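Local coordinates for polyphosphate kinase (PDB 2O8R), which probably catalyses the reversible transfer of the terminal phosphate of ATP to a growing polyphosphate chain, at residues L509-Y514 with N625-A630; A443-H448 with Q456-L461. The protein carries 3 engineered substitutions. All blocks are in the same frame, centred on the assembly; numbering follows the deposited sequence.

Contact 1: residues L509-Y514 with N625-A630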
ATOM      1  N   LEU A 509      21.452  12.092 -30.088  1.00 59.99           N
ATOM      2  CA  LEU A 509      21.195  12.004 -28.655  1.00 62.11           C
ATOM      3  C   LEU A 509      22.327  12.596 -27.823  1.00 57.71           C
ATOM      4  O   LEU A 509      23.485  12.538 -28.215  1.00 76.45           O
ATOM      5  CB  LEU A 509      20.996  10.542 -28.275  1.00 46.64           C
ATOM      6  CG  LEU A 509      20.376  10.220 -26.925  1.00 62.96           C
ATOM      7  CD1 LEU A 509      19.013  10.882 -26.853  1.00 42.95           C
ATOM      8  CD2 LEU A 509      20.310   8.697 -26.704  1.00 47.12           C
ATOM      9  N   LEU A 510      21.988  13.163 -26.675  1.00 51.80           N
ATOM     10  CA  LEU A 510      23.004  13.635 -25.742  1.00 61.57           C
ATOM     11  C   LEU A 510      22.971  12.850 -24.451  1.00 61.97           C
ATOM     12  O   LEU A 510      21.977  12.896 -23.728  1.00 68.57           O
ATOM     13  CB  LEU A 510      22.774  15.095 -25.400  1.00 68.02           C
ATOM     14  CG  LEU A 510      22.757  16.074 -26.555  1.00 39.92           C
ATOM     15  CD1 LEU A 510      22.729  17.473 -25.972  1.00 43.99           C
ATOM     16  CD2 LEU A 510      23.988  15.861 -27.406  1.00 42.39           C
ATOM     17  N   VAL A 511      24.057  12.144 -24.158  1.00 53.02           N
ATOM     18  CA  VAL A 511      24.172  11.374 -22.919  1.00 56.22           C
ATOM     19  C   VAL A 511      25.251  11.939 -21.989  1.00 49.62           C
ATOM     20  O   VAL A 511      26.326  12.333 -22.428  1.00 58.98           O
ATOM     21  CB  VAL A 511      24.436   9.889 -23.201  1.00 58.37           C
ATOM     22  CG1 VAL A 511      24.301   9.070 -21.928  1.00 63.51           C
ATOM     23  CG2 VAL A 511      23.456   9.370 -24.258  1.00 72.46           C
ATOM     24  N   ALA A 512      24.940  11.997 -20.702  1.00 57.55           N
ATOM     25  CA  ALA A 512      25.849  12.546 -19.711  1.00 60.57           C
ATOM     26  C   ALA A 512      27.044  11.620 -19.536  1.00 62.84           C
ATOM     27  O   ALA A 512      26.911  10.403 -19.649  1.00 48.35           O
ATOM     28  CB  ALA A 512      25.119  12.750 -18.385  1.00 67.83           C
ATOM     29  N   ARG A 513      28.211  12.202 -19.264  1.00 70.10           N
ATOM     30  CA  ARG A 513      29.470  11.451 -19.157  1.00 77.15           C
ATOM     31  C   ARG A 513      29.903  10.915 -20.526  1.00 69.17           C
ATOM     32  O   ARG A 513      30.775  10.058 -20.627  1.00 71.61           O
ATOM     33  CB  ARG A 513      29.372  10.314 -18.123  1.00 75.64           C
ATOM     34  CG  ARG A 513      28.822  10.730 -16.762  1.00 80.63           C
ATOM     35  CD  ARG A 513      28.628   9.535 -15.840  1.00 95.08           C
ATOM     36  NE  ARG A 513      29.865   9.190 -15.138  1.00124.48           N
ATOM     37  CZ  ARG A 513      30.684   8.196 -15.482  1.00130.72           C
ATOM     38  NH1 ARG A 513      30.405   7.418 -16.524  1.00133.10           N
ATOM     39  NH2 ARG A 513      31.786   7.973 -14.777  1.00122.13           N
ATOM     40  N   TYR A 514      29.277  11.433 -21.576  1.00 65.90           N
ATOM     41  CA  TYR A 514      29.657  11.116 -22.941  1.00 60.41           C
ATOM     42  C   TYR A 514      29.771  12.390 -23.770  1.00 63.68           C
ATOM     43  O   TYR A 514      30.811  13.040 -23.751  1.00 81.86           O
ATOM     44  CB  TYR A 514      28.678  10.130 -23.565  1.00 57.44           C
ATOM     45  CG  TYR A 514      28.801   8.742 -22.998  1.00 60.77           C
ATOM     46  CD1 TYR A 514      29.811   7.881 -23.428  1.00 61.35           C
ATOM     47  CD2 TYR A 514      27.916   8.286 -22.024  1.00 64.72           C
ATOM     48  CE1 TYR A 514      29.944   6.600 -22.896  1.00 48.84           C
ATOM     49  CE2 TYR A 514      28.025   7.004 -21.495  1.00 49.13           C
ATOM     50  CZ  TYR A 514      29.040   6.167 -21.937  1.00 47.44           C
ATOM     51  OH  TYR A 514      29.146   4.895 -21.427  1.00 66.58           O
ATOM     52  N   ASN A 625      27.761  12.876 -12.269  1.00101.87           N
ATOM     53  CA  ASN A 625      27.558  11.601 -11.564  1.00 96.78           C
ATOM     54  C   ASN A 625      26.577  10.633 -12.228  1.00 94.53           C
ATOM     55  O   ASN A 625      26.828   9.428 -12.294  1.00110.46           O
ATOM     56  CB  ASN A 625      27.114  11.850 -10.122  1.00 87.55           C
ATOM     57  CG  ASN A 625      28.123  12.637  -9.333  1.00 90.52           C
ATOM     58  OD1 ASN A 625      28.848  13.466  -9.880  1.00 99.66           O
ATOM     59  ND2 ASN A 625      28.182  12.381  -8.033  1.00114.94           N
ATOM     60  N   ARG A 626      25.457  11.162 -12.702  1.00 73.74           N
ATOM     61  CA  ARG A 626      24.393  10.352 -13.279  1.00 70.23           C
ATOM     62  C   ARG A 626      24.560  10.079 -14.776  1.00 69.95           C
ATOM     63  O   ARG A 626      25.257  10.807 -15.483  1.00 72.99           O
ATOM     64  CB  ARG A 626      23.042  11.047 -13.052  1.00 63.23           C
ATOM     65  CG  ARG A 626      22.492  10.899 -11.651  1.00 76.83           C
ATOM     66  CD  ARG A 626      22.407  12.216 -10.930  1.00 77.21           C
ATOM     67  NE  ARG A 626      21.242  12.979 -11.371  1.00104.20           N
ATOM     68  CZ  ARG A 626      20.027  12.885 -10.835  1.00105.98           C
ATOM     69  NH1 ARG A 626      19.035  13.627 -11.312  1.00105.97           N
ATOM     70  NH2 ARG A 626      19.797  12.058  -9.823  1.00112.28           N
ATOM     71  N   ILE A 627      23.903   9.035 -15.267  1.00 57.11           N
ATOM     72  CA  ILE A 627      23.659   8.979 -16.697  1.00 60.82           C
ATOM     73  C   ILE A 627      22.286   9.588 -17.027  1.00 66.98           C
ATOM     74  O   ILE A 627      21.240   9.136 -16.543  1.00 69.59           O
ATOM     75  CB  ILE A 627      23.917   7.576 -17.306  1.00 66.99           C
ATOM     76  CG1 ILE A 627      25.405   7.462 -17.683  1.00 45.87           C
ATOM     77  CG2 ILE A 627      23.041   7.333 -18.540  1.00 51.00           C
ATOM     78  CD1 ILE A 627      25.795   6.171 -18.350  1.00 56.90           C
ATOM     79  N   GLU A 628      22.326  10.652 -17.824  1.00 57.52           N
ATOM     80  CA  GLU A 628      21.146  11.430 -18.185  1.00 55.79           C
ATOM     81  C   GLU A 628      20.979  11.433 -19.693  1.00 51.77           C
ATOM     82  O   GLU A 628      21.876  11.019 -20.427  1.00 52.46           O
ATOM     83  CB  GLU A 628      21.323  12.887 -17.742  1.00 43.61           C
ATOM     84  CG  GLU A 628      21.702  13.077 -16.290  1.00 48.54           C
ATOM     85  CD  GLU A 628      20.506  13.154 -15.355  1.00 41.17           C
ATOM     86  OE1 GLU A 628      19.355  13.123 -15.828  1.00 81.41           O
ATOM     87  OE2 GLU A 628      20.726  13.266 -14.132  1.00 89.02           O
ATOM     88  N   THR A 629      19.840  11.926 -20.159  1.00 45.31           N
ATOM     89  CA  THR A 629      19.650  12.141 -21.590  1.00 46.54           C
ATOM     90  C   THR A 629      19.152  13.533 -21.935  1.00 52.35           C
ATOM     91  O   THR A 629      18.457  14.182 -21.149  1.00 49.98           O
ATOM     92  CB  THR A 629      18.673  11.136 -22.216  1.00 43.74           C
ATOM     93  OG1 THR A 629      17.439  11.128 -21.473  1.00 52.67           O
ATOM     94  CG2 THR A 629      19.286   9.759 -22.245  1.00 51.12           C
ATOM     95  N   ALA A 630      19.525  13.984 -23.126  1.00 54.94           N
ATOM     96  CA  ALA A 630      18.868  15.116 -23.750  1.00 60.32           C
ATOM     97  C   ALA A 630      18.675  14.789 -25.220  1.00 65.35           C
ATOM     98  O   ALA A 630      19.522  14.144 -25.849  1.00 68.75           O
ATOM     99  CB  ALA A 630      19.675  16.386 -23.574  1.00 56.62           C
TER
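Val511 CG1 stands anti to its backbone N (chi1 -170°), which carries it toward Ile627, whose CG2 is likewise anti to the backbone N. The two methyls meet at 4.0 Å, and the side chains cross obliquely. Ile627 CD1 then reaches the edge of the Tyr514 ring, in its plane, 3.9 Å from CE2. The backbones pair antiparallel. Leu510 N bonds to Ala630 O at 2.8 Å and Ala630 N returns a bond to Leu510 O at 2.7 Å. Ala512 N reaches Glu628 O at 3.2 Å from 41° above the carbonyl plane. Ala512 CB packs against Arg626 O and the CB of Glu628. The Glu628 chain bends at chi2 (-88°), and its carboxylate leads away from 509-514. Its OE2 forms a salt bridge with Arg626 NE, while OE1 is hydrogen-bonded to Ser615 OG and to ND1 of His439, the predicted phosphohistidine. Glu628 is thus a likely second-shell residue that orients His439. Strand 510-511 is the outermost strand of its sheet within the chain, beside strand 629-632. Helix 484-497 covers Val511 and Thr629. On the other face Leu510 and Ala630 meet Trp601 of strand 600-603, and helix 516-532 packs on Leu510.

Contact 2: residues A443-H448 with Q456-L461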
ATOM      1  N   ALA A 443      12.206   4.843 -23.099  1.00 61.46           N
ATOM      2  CA  ALA A 443      11.727   3.502 -23.434  1.00 48.02           C
ATOM      3  C   ALA A 443      12.098   3.196 -24.885  1.00 58.65           C
ATOM      4  O   ALA A 443      12.369   4.107 -25.674  1.00 54.61           O
ATOM      5  CB  ALA A 443      10.234   3.392 -23.228  1.00 43.45           C
ATOM      6  N   LEU A 444      12.114   1.917 -25.241  1.00 55.25           N
ATOM      7  CA  LEU A 444      12.571   1.521 -26.565  1.00 57.83           C
ATOM      8  C   LEU A 444      11.864   0.288 -27.043  1.00 50.82           C
ATOM      9  O   LEU A 444      11.927  -0.746 -26.392  1.00 57.42           O
ATOM     10  CB  LEU A 444      14.070   1.230 -26.552  1.00 45.51           C
ATOM     11  CG  LEU A 444      14.681   0.829 -27.888  1.00 49.30           C
ATOM     12  CD1 LEU A 444      14.623   1.973 -28.904  1.00 47.15           C
ATOM     13  CD2 LEU A 444      16.101   0.385 -27.672  1.00 43.01           C
ATOM     14  N   ILE A 445      11.203   0.398 -28.189  1.00 59.70           N
ATOM     15  CA  ILE A 445      10.574  -0.757 -28.819  1.00 64.08           C
ATOM     16  C   ILE A 445      11.324  -1.073 -30.105  1.00 64.83           C
ATOM     17  O   ILE A 445      11.428  -0.216 -30.978  1.00 73.97           O
ATOM     18  CB  ILE A 445       9.094  -0.503 -29.121  1.00 53.26           C
ATOM     19  CG1 ILE A 445       8.325  -0.257 -27.832  1.00 52.67           C
ATOM     20  CG2 ILE A 445       8.493  -1.694 -29.800  1.00 55.71           C
ATOM     21  CD1 ILE A 445       7.125   0.600 -28.035  1.00 51.75           C
ATOM     22  N   LEU A 446      11.854  -2.294 -30.214  1.00 50.88           N
ATOM     23  CA  LEU A 446      12.637  -2.684 -31.393  1.00 61.48           C
ATOM     24  C   LEU A 446      11.914  -3.711 -32.276  1.00 69.61           C
ATOM     25  O   LEU A 446      11.342  -4.698 -31.793  1.00 67.21           O
ATOM     26  CB  LEU A 446      14.025  -3.200 -30.994  1.00 43.48           C
ATOM     27  CG  LEU A 446      15.011  -2.239 -30.317  1.00 63.88           C
ATOM     28  CD1 LEU A 446      16.206  -3.013 -29.797  1.00 34.54           C
ATOM     29  CD2 LEU A 446      15.466  -1.080 -31.224  1.00 52.06           C
ATOM     30  N   TYR A 447      11.944  -3.456 -33.579  1.00 59.16           N
ATOM     31  CA  TYR A 447      11.358  -4.358 -34.545  1.00 62.08           C
ATOM     32  C   TYR A 447      12.357  -5.423 -34.954  1.00 68.06           C
ATOM     33  O   TYR A 447      13.567  -5.205 -34.854  1.00 73.50           O
ATOM     34  CB  TYR A 447      10.933  -3.580 -35.777  1.00 54.34           C
ATOM     35  CG  TYR A 447       9.741  -2.685 -35.545  1.00 60.29           C
ATOM     36  CD1 TYR A 447       8.578  -3.173 -34.966  1.00 56.07           C
ATOM     37  CD2 TYR A 447       9.768  -1.356 -35.937  1.00 57.89           C
ATOM     38  CE1 TYR A 447       7.481  -2.350 -34.766  1.00 77.36           C
ATOM     39  CE2 TYR A 447       8.679  -0.523 -35.746  1.00 71.24           C
ATOM     40  CZ  TYR A 447       7.540  -1.018 -35.158  1.00 78.03           C
ATOM     41  OH  TYR A 447       6.467  -0.169 -34.974  1.00 84.27           O
ATOM     42  N   HIS A 448      11.850  -6.575 -35.397  1.00 66.55           N
ATOM     43  CA  HIS A 448      12.685  -7.579 -36.049  1.00 74.06           C
ATOM     44  C   HIS A 448      13.227  -6.973 -37.341  1.00 82.91           C
ATOM     45  O   HIS A 448      12.473  -6.408 -38.138  1.00 89.63           O
ATOM     46  CB  HIS A 448      11.884  -8.833 -36.380  1.00 68.94           C
ATOM     47  CG  HIS A 448      11.586  -9.702 -35.197  1.00 73.82           C
ATOM     48  ND1 HIS A 448      10.299  -9.970 -34.778  1.00 67.04           N
ATOM     49  CD2 HIS A 448      12.402 -10.387 -34.362  1.00 62.83           C
ATOM     50  CE1 HIS A 448      10.336 -10.775 -33.730  1.00 53.74           C
ATOM     51  NE2 HIS A 448      11.602 -11.042 -33.458  1.00 68.92           N
ATOM     52  N   GLN A 456      15.257  -0.918 -36.139  1.00 74.13           N
ATOM     53  CA  GLN A 456      14.095  -0.125 -36.493  1.00 72.80           C
ATOM     54  C   GLN A 456      13.144  -0.186 -35.310  1.00 62.11           C
ATOM     55  O   GLN A 456      13.098  -1.187 -34.590  1.00 66.26           O
ATOM     56  CB  GLN A 456      13.445  -0.710 -37.746  1.00 75.83           C
ATOM     57  CG  GLN A 456      12.838   0.287 -38.704  1.00 80.53           C
ATOM     58  CD  GLN A 456      12.603  -0.325 -40.078  1.00110.05           C
ATOM     59  OE1 GLN A 456      13.546  -0.768 -40.740  1.00116.73           O
ATOM     60  NE2 GLN A 456      11.341  -0.357 -40.512  1.00101.74           N
ATOM     61  N   GLY A 457      12.403   0.889 -35.086  1.00 67.96           N
ATOM     62  CA  GLY A 457      11.475   0.906 -33.963  1.00 66.98           C
ATOM     63  C   GLY A 457      11.044   2.260 -33.457  1.00 68.46           C
ATOM     64  O   GLY A 457      10.962   3.227 -34.212  1.00 84.07           O
ATOM     65  N   ILE A 458      10.748   2.310 -32.164  1.00 74.84           N
ATOM     66  CA  ILE A 458      10.194   3.499 -31.526  1.00 67.31           C
ATOM     67  C   ILE A 458      10.982   3.838 -30.266  1.00 58.10           C
ATOM     68  O   ILE A 458      11.208   2.985 -29.408  1.00 61.45           O
ATOM     69  CB  ILE A 458       8.710   3.298 -31.134  1.00 54.40           C
ATOM     70  CG1 ILE A 458       7.846   3.010 -32.358  1.00 58.66           C
ATOM     71  CG2 ILE A 458       8.183   4.527 -30.467  1.00 45.51           C
ATOM     72  CD1 ILE A 458       6.426   2.551 -32.027  1.00 63.82           C
ATOM     73  N   ALA A 459      11.403   5.087 -30.165  1.00 48.96           N
ATOM     74  CA  ALA A 459      12.019   5.568 -28.948  1.00 54.31           C
ATOM     75  C   ALA A 459      11.060   6.519 -28.262  1.00 58.30           C
ATOM     76  O   ALA A 459      10.470   7.387 -28.908  1.00 71.51           O
ATOM     77  CB  ALA A 459      13.351   6.266 -29.249  1.00 41.24           C
ATOM     78  N   LEU A 460      10.896   6.336 -26.955  1.00 53.94           N
ATOM     79  CA  LEU A 460      10.143   7.264 -26.119  1.00 51.87           C
ATOM     80  C   LEU A 460      11.122   7.933 -25.174  1.00 49.43           C
ATOM     81  O   LEU A 460      11.848   7.236 -24.469  1.00 61.46           O
ATOM     82  CB  LEU A 460       9.112   6.492 -25.304  1.00 57.73           C
ATOM     83  CG  LEU A 460       7.709   6.226 -25.841  1.00 62.03           C
ATOM     84  CD1 LEU A 460       7.713   5.873 -27.300  1.00 65.96           C
ATOM     85  CD2 LEU A 460       7.066   5.118 -25.030  1.00 53.97           C
ATOM     86  N   LEU A 461      11.167   9.268 -25.187  1.00 53.64           N
ATOM     87  CA  LEU A 461      12.068  10.067 -24.321  1.00 45.35           C
ATOM     88  C   LEU A 461      11.314  11.144 -23.588  1.00 43.15           C
ATOM     89  O   LEU A 461      10.391  11.739 -24.136  1.00 57.73           O
ATOM     90  CB  LEU A 461      13.181  10.731 -25.112  1.00 32.54           C
ATOM     91  CG  LEU A 461      14.154   9.739 -25.729  1.00 53.75           C
ATOM     92  CD1 LEU A 461      13.758   9.432 -27.188  1.00 50.07           C
ATOM     93  CD2 LEU A 461      15.540  10.325 -25.644  1.00 49.01           C
TER
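Gln456 O accepts the N-H of Tyr447 at 2.7 Å, in a nearly straight bond (175° at the hydrogen). The CA of Leu446 makes a longer CH contact, 3.6 Å, with the same oxygen. Two further carbonyls are gripped in the same way. Ile458 O takes Ile445 N at 2.9 Å, with the CA of Leu444 beside it. Ile445 O takes Ile458 N, also at 2.9 Å, and the CA of Gly457. Ala443 and Leu460 form a second reciprocal pair of bonds.

The Tyr447 side chain comes back over 456-461. Its CG is anti to the carbonyl carbon (chi1 -71°), and CD2 lies 3.5 Å from Gly457 CA. Gly457 has no side chain, and the ring lies obliquely to its backbone. Further out, the ring hydroxyl approaches Ile458 CD1 at 4.0 Å. On the same face Ala443 CB meets Leu460 CB at 3.9 Å, and Ile445 lies beside Ile458.

Helices 336-342 and 355-365 cover this face. On the other, Leu444 and Ala459 share Val490 of helix 484-497. Strand 370-377 flanks the hairpin along 442-447, and strand 474-481 flanks it along 457-462. The arrangement is a regular antiparallel beta hairpin within the sheet of C-terminal domain 1, a domain of the phospholipase D clan, whose members enclose a sheet between helices.

Overall arrangement
Contact 2 comes first along the chain and closes before contact 1 opens. Their centres lie about 19 Å apart, on the same side of the chain's centre. Contact 2 is a local hairpin in C-terminal domain 1. Contact 1 is a long-range pairing at the edge of the sheet of C-terminal domain 2. Helix 484-497 lies between them and packs on both. The contacts also touch directly, Leu509 CD1 to Leu461 CD2 at 3.7 Å. The two phospholipase D-like domains therefore pack together here, with the predicted catalytic His439 just ahead of strand 442-447 and beside contact 1.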